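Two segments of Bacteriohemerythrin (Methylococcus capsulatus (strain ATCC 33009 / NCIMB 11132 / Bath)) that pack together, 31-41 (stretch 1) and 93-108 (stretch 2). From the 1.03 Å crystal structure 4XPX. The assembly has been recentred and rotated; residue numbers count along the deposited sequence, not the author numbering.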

# COMPACT_ATOMS: atom_id res chain seq x y z
N LEU A 31 -11.97 -0.82 3.16
CA LEU A 31 -11.69 -1.83 4.18
C LEU A 31 -11.89 -1.26 5.56
O LEU A 31 -12.46 -1.97 6.46
N HIS A 32 -11.57 -0.06 5.77
CA HIS A 32 -11.61 0.59 7.10
C HIS A 32 -13.01 0.65 7.64
O HIS A 32 -13.24 0.39 8.83
N ASP A 33 -13.94 1.01 6.64
CA ASP A 33 -15.37 1.06 6.94
C ASP A 33 -15.90 -0.30 7.24
O ASP A 33 -16.63 -0.53 8.25
N THR A 34 -15.58 -1.26 6.46
CA THR A 34 -16.06 -2.62 6.67
C THR A 34 -15.50 -3.22 7.93
O THR A 34 -16.18 -4.10 8.62
N ALA A 35 -14.30 -2.84 8.33
CA ALA A 35 -13.64 -3.36 9.50
C ALA A 35 -14.30 -2.90 10.81
O ALA A 35 -13.92 -3.45 11.88
N ALA A 36 -15.19 -1.95 10.78
CA ALA A 36 -16.01 -1.56 11.93
C ALA A 36 -17.24 -2.40 12.07
O ALA A 36 -18.06 -2.16 13.00
N THR A 37 -17.43 -3.39 11.20
CA THR A 37 -18.58 -4.29 11.26
C THR A 37 -18.13 -5.72 11.61
O THR A 37 -16.94 -6.05 11.72
N GLY A 38 -19.12 -6.58 11.76
CA GLY A 38 -18.90 -7.99 11.87
C GLY A 38 -19.11 -8.76 10.64
O GLY A 38 -19.31 -9.99 10.73
N ASN A 39 -19.02 -8.14 9.46
CA ASN A 39 -19.26 -8.85 8.22
C ASN A 39 -17.94 -9.46 7.76
O ASN A 39 -17.22 -8.86 6.93
N ARG A 40 -17.58 -10.58 8.30
CA ARG A 40 -16.24 -11.14 8.13
C ARG A 40 -15.96 -11.52 6.71
O ARG A 40 -14.82 -11.31 6.19
N SER A 41 -16.91 -12.05 6.00
CA SER A 41 -16.72 -12.37 4.58
C SER A 41 -16.45 -11.11 3.76
O SER A 41 -15.52 -11.13 2.86
N LYS A 93 -3.22 -15.74 8.79
CA LYS A 93 -3.89 -15.83 10.09
C LYS A 93 -5.36 -15.49 9.97
O LYS A 93 -6.22 -16.23 10.58
N PHE A 94 -5.75 -14.49 9.18
CA PHE A 94 -7.13 -14.13 9.04
C PHE A 94 -7.91 -15.30 8.38
O PHE A 94 -8.99 -15.69 8.86
N HIS A 95 -7.36 -15.84 7.30
CA HIS A 95 -8.03 -16.89 6.59
C HIS A 95 -7.98 -18.20 7.33
O HIS A 95 -8.86 -19.10 7.01
N ALA A 96 -7.23 -18.34 8.35
CA ALA A 96 -7.25 -19.51 9.27
C ALA A 96 -8.18 -19.28 10.40
O ALA A 96 -8.39 -20.19 11.23
N GLY A 97 -8.79 -18.09 10.54
CA GLY A 97 -9.62 -17.80 11.69
C GLY A 97 -8.85 -17.50 12.92
O GLY A 97 -9.49 -17.44 14.04
N GLU A 98 -7.54 -17.26 12.84
CA GLU A 98 -6.68 -17.08 13.98
C GLU A 98 -6.45 -15.62 14.37
O GLU A 98 -6.01 -15.34 15.53
N ALA A 99 -6.83 -14.70 13.48
CA ALA A 99 -6.73 -13.24 13.75
C ALA A 99 -7.87 -12.58 13.08
O ALA A 99 -8.38 -13.03 12.12
N GLU A 100 -8.24 -11.41 13.62
CA GLU A 100 -9.29 -10.60 13.07
C GLU A 100 -8.67 -9.39 12.38
O GLU A 100 -7.52 -9.02 12.70
N VAL A 101 -9.38 -8.85 11.44
CA VAL A 101 -9.04 -7.57 10.84
C VAL A 101 -9.96 -6.54 11.45
O VAL A 101 -11.19 -6.74 11.47
N ASN A 102 -9.40 -5.42 11.92
CA ASN A 102 -10.18 -4.37 12.56
C ASN A 102 -9.57 -3.04 12.16
O ASN A 102 -8.68 -2.98 11.29
N GLN A 103 -10.06 -1.96 12.72
CA GLN A 103 -9.60 -0.65 12.32
C GLN A 103 -8.13 -0.38 12.78
O GLN A 103 -7.51 0.60 12.30
N ASP A 104 -7.57 -1.21 13.71
CA ASP A 104 -6.13 -1.07 13.90
C ASP A 104 -5.36 -1.63 12.73
O ASP A 104 -4.24 -1.14 12.43
N THR A 105 -5.91 -2.62 12.02
CA THR A 105 -5.24 -3.13 10.86
C THR A 105 -5.14 -2.06 9.79
O THR A 105 -4.07 -1.82 9.17
N THR A 106 -6.28 -1.39 9.51
CA THR A 106 -6.28 -0.32 8.49
C THR A 106 -5.52 0.88 8.93
O THR A 106 -4.83 1.49 8.08
N ARG A 107 -5.53 1.25 10.22
CA ARG A 107 -4.64 2.34 10.64
C ARG A 107 -3.19 1.98 10.51
O ARG A 107 -2.36 2.89 10.20
N PHE A 108 -2.79 0.73 10.66
CA PHE A 108 -1.40 0.35 10.44
C PHE A 108 -1.05 0.56 8.98
O PHE A 108 0.02 1.11 8.65

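What does Arg40 do at its end of the contact? It covers more surface than any other residue here. Its CA-to-CB bond points toward the second stretch, and chi1, chi2 and chi3 are all t, so the extended chain carries the guanidinium across to Phe94 O, Ala99 O and Glu100. There the group lies flat on the Phe94 ring, planes 6° apart, with Arg40 CZ 3.9 Å from the ring centroid, a stack that is also a cation-pi contact. Phe94 presents this face with chi1 t. Around the guanidinium, Arg40 NE donates to Glu100 OE1 at 2.8 Å in a salt bridge, which Glu100 reaches with chi1 and chi2 both m. Phe94 O accepts from Arg40 NH2 at 2.9 Å and from Arg40 NH1 at 3.2 Å, while Arg40 NH2 to Ala99 O, 3.1 Å, is a weak bond.

How is His32 held at the other end? Its CA-to-CB bond runs sideways, but chi1 t brings the imidazole nearer the second stretch. His32 ND1 lies 2.8 Å from Thr106 OG1 in a nearly straight hydrogen bond; either atom could be the donor. The CA-to-CB bond of Thr106 points toward the first stretch; chi1 is p, and Thr106 OG1 sits at the ring edge. Over one face lies the Gln103 amide, with Gln103 CD 3.1 Å from His32 CE1.

Why does Gln103 matter to both side chain and backbone? With chi1 m and chi2 t, its end comes nearer the first stretch, and Gln103 NE2 donates to His32 O at 2.8 Å with good geometry. The same amide that covers the imidazole therefore also binds the backbone of that residue. Its nitrogen further meets a methyl group, Gln103 NE2 to Ala36 CB being 3.6 Å.

What fills the space between these anchors? Ala35's CA-to-CB bond points toward the second stretch, and the backbones are close here: Ala35 CA and Asn102 CA are 4.7 Å apart, and Ala35 CB is 3.7 Å from Asn102 C. Two waters attach to its carbonyl. Water 1 donates to Ala35 O at 2.8 Å and accepts from Gln103 N at 2.9 Å, linking the stretches; water 2 lies 2.9 Å from Ala35 O and 3.1 Å from Val101 O. Leu31, chi1 t and chi2 p, adds an apolar patch, with Leu31 CG 3.6 Å from Thr106 CG2 and Leu31 CD1 4.4 Å from Val101 CG1.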

# COMPACT_ATOMS: atom_id res chain seq x y z
CB LEU A 31 -10.25 -2.34 4.04
CG LEU A 31 -9.87 -3.48 5.02
CD1 LEU A 31 -10.75 -4.69 4.95
CD2 LEU A 31 -8.40 -3.86 4.79
CB HIS A 32 -11.02 2.00 7.02
CG HIS A 32 -10.98 2.71 8.34
ND1 HIS A 32 -10.25 2.24 9.41
CD2 HIS A 32 -11.58 3.85 8.75
CE1 HIS A 32 -10.40 3.07 10.43
NE2 HIS A 32 -11.20 4.05 10.06
CB ASP A 33 -16.09 1.77 5.80
CG ASP A 33 -15.85 3.26 5.76
OD1 ASP A 33 -15.35 3.90 6.71
OD2 ASP A 33 -16.22 3.76 4.69
CB THR A 34 -15.77 -3.40 5.39
OG1 THR A 34 -16.30 -2.70 4.23
CG2 THR A 34 -16.34 -4.79 5.49
CB ALA A 35 -12.16 -3.03 9.49
CB ALA A 36 -16.33 -0.13 11.86
CB THR A 37 -19.30 -4.36 9.90
OG1 THR A 37 -18.60 -5.21 8.97
CG2 THR A 37 -19.52 -2.94 9.31
CB ASN A 39 -19.81 -7.90 7.20
CG ASN A 39 -21.16 -7.31 7.63
OD1 ASN A 39 -21.95 -7.96 8.33
ND2 ASN A 39 -21.37 -6.04 7.30
CB ARG A 40 -15.97 -12.28 9.11
CG ARG A 40 -14.50 -12.50 9.35
CD ARG A 40 -14.24 -13.66 10.32
NE ARG A 40 -12.90 -13.75 10.78
CZ ARG A 40 -11.96 -14.43 10.19
NH1 ARG A 40 -12.09 -15.08 9.07
NH2 ARG A 40 -10.75 -14.42 10.71
CB SER A 41 -17.95 -13.06 3.96
OG SER A 41 -17.87 -13.35 2.58
CB LYS A 93 -3.22 -14.96 11.16
CG LYS A 93 -1.87 -15.45 11.51
CD LYS A 93 -1.13 -14.37 12.24
CE LYS A 93 0.08 -14.79 13.06
NZ LYS A 93 1.04 -15.65 12.31
CB PHE A 94 -7.25 -12.86 8.19
CG PHE A 94 -8.68 -12.53 7.88
CD1 PHE A 94 -9.49 -11.86 8.78
CD2 PHE A 94 -9.26 -12.94 6.70
CE1 PHE A 94 -10.77 -11.58 8.47
CE2 PHE A 94 -10.58 -12.71 6.39
CZ PHE A 94 -11.33 -11.98 7.33
CB HIS A 95 -7.57 -17.03 5.16
CG HIS A 95 -7.94 -15.85 4.31
ND1 HIS A 95 -9.25 -15.50 4.07
CD2 HIS A 95 -7.15 -14.97 3.60
CE1 HIS A 95 -9.24 -14.42 3.24
NE2 HIS A 95 -7.99 -14.08 2.95
CB ALA A 96 -5.88 -19.82 9.77
CB GLU A 98 -5.31 -17.69 13.74
CG GLU A 98 -5.34 -19.19 13.52
CD GLU A 98 -4.03 -19.70 12.91
OE1 GLU A 98 -3.08 -18.94 12.52
OE2 GLU A 98 -3.92 -20.93 12.69
CB ALA A 99 -5.41 -12.75 13.18
CB GLU A 100 -10.25 -10.10 14.12
CG GLU A 100 -11.00 -11.22 14.87
CD GLU A 100 -11.70 -12.20 13.93
OE1 GLU A 100 -12.06 -11.97 12.74
OE2 GLU A 100 -11.82 -13.38 14.33
CB VAL A 101 -9.14 -7.69 9.33
CG1 VAL A 101 -9.16 -6.34 8.69
CG2 VAL A 101 -7.91 -8.58 8.86
CB ASN A 102 -10.28 -4.63 14.02
CG ASN A 102 -8.94 -4.68 14.66
OD1 ASN A 102 -8.00 -3.96 14.28
ND2 ASN A 102 -8.77 -5.57 15.66
CB GLN A 103 -10.50 0.48 12.74
CG GLN A 103 -11.80 0.44 11.96
CD GLN A 103 -12.66 1.68 12.11
OE1 GLN A 103 -12.55 2.41 13.13
NE2 GLN A 103 -13.50 1.93 11.13
CB ASP A 104 -5.68 -1.81 15.15
CG ASP A 104 -6.10 -1.15 16.41
OD1 ASP A 104 -6.93 -0.29 16.45
OD2 ASP A 104 -5.44 -1.51 17.43
CB THR A 105 -6.03 -4.33 10.25
OG1 THR A 105 -6.48 -5.20 11.31
CG2 THR A 105 -5.19 -5.01 9.20
CB THR A 106 -7.71 -0.01 8.10
OG1 THR A 106 -8.50 0.10 9.25
CG2 THR A 106 -8.27 -1.08 7.18
CB ARG A 107 -4.95 2.81 12.05
CG ARG A 107 -6.16 3.70 12.17
CD ARG A 107 -6.30 4.29 13.55
NE ARG A 107 -6.71 3.27 14.50
CZ ARG A 107 -8.06 3.08 14.79
NH1 ARG A 107 -8.95 3.79 14.33
NH2 ARG A 107 -8.37 2.08 15.60
CB PHE A 108 -1.14 -1.10 10.88
CG PHE A 108 0.19 -1.59 10.35
CD1 PHE A 108 1.39 -1.10 10.92
CD2 PHE A 108 0.26 -2.36 9.23
CE1 PHE A 108 2.62 -1.46 10.31
CE2 PHE A 108 1.48 -2.74 8.69
CZ PHE A 108 2.65 -2.26 9.24
O HOH W 1 -12.67 -2.27 14.03
O HOH W 2 -13.80 -6.07 13.06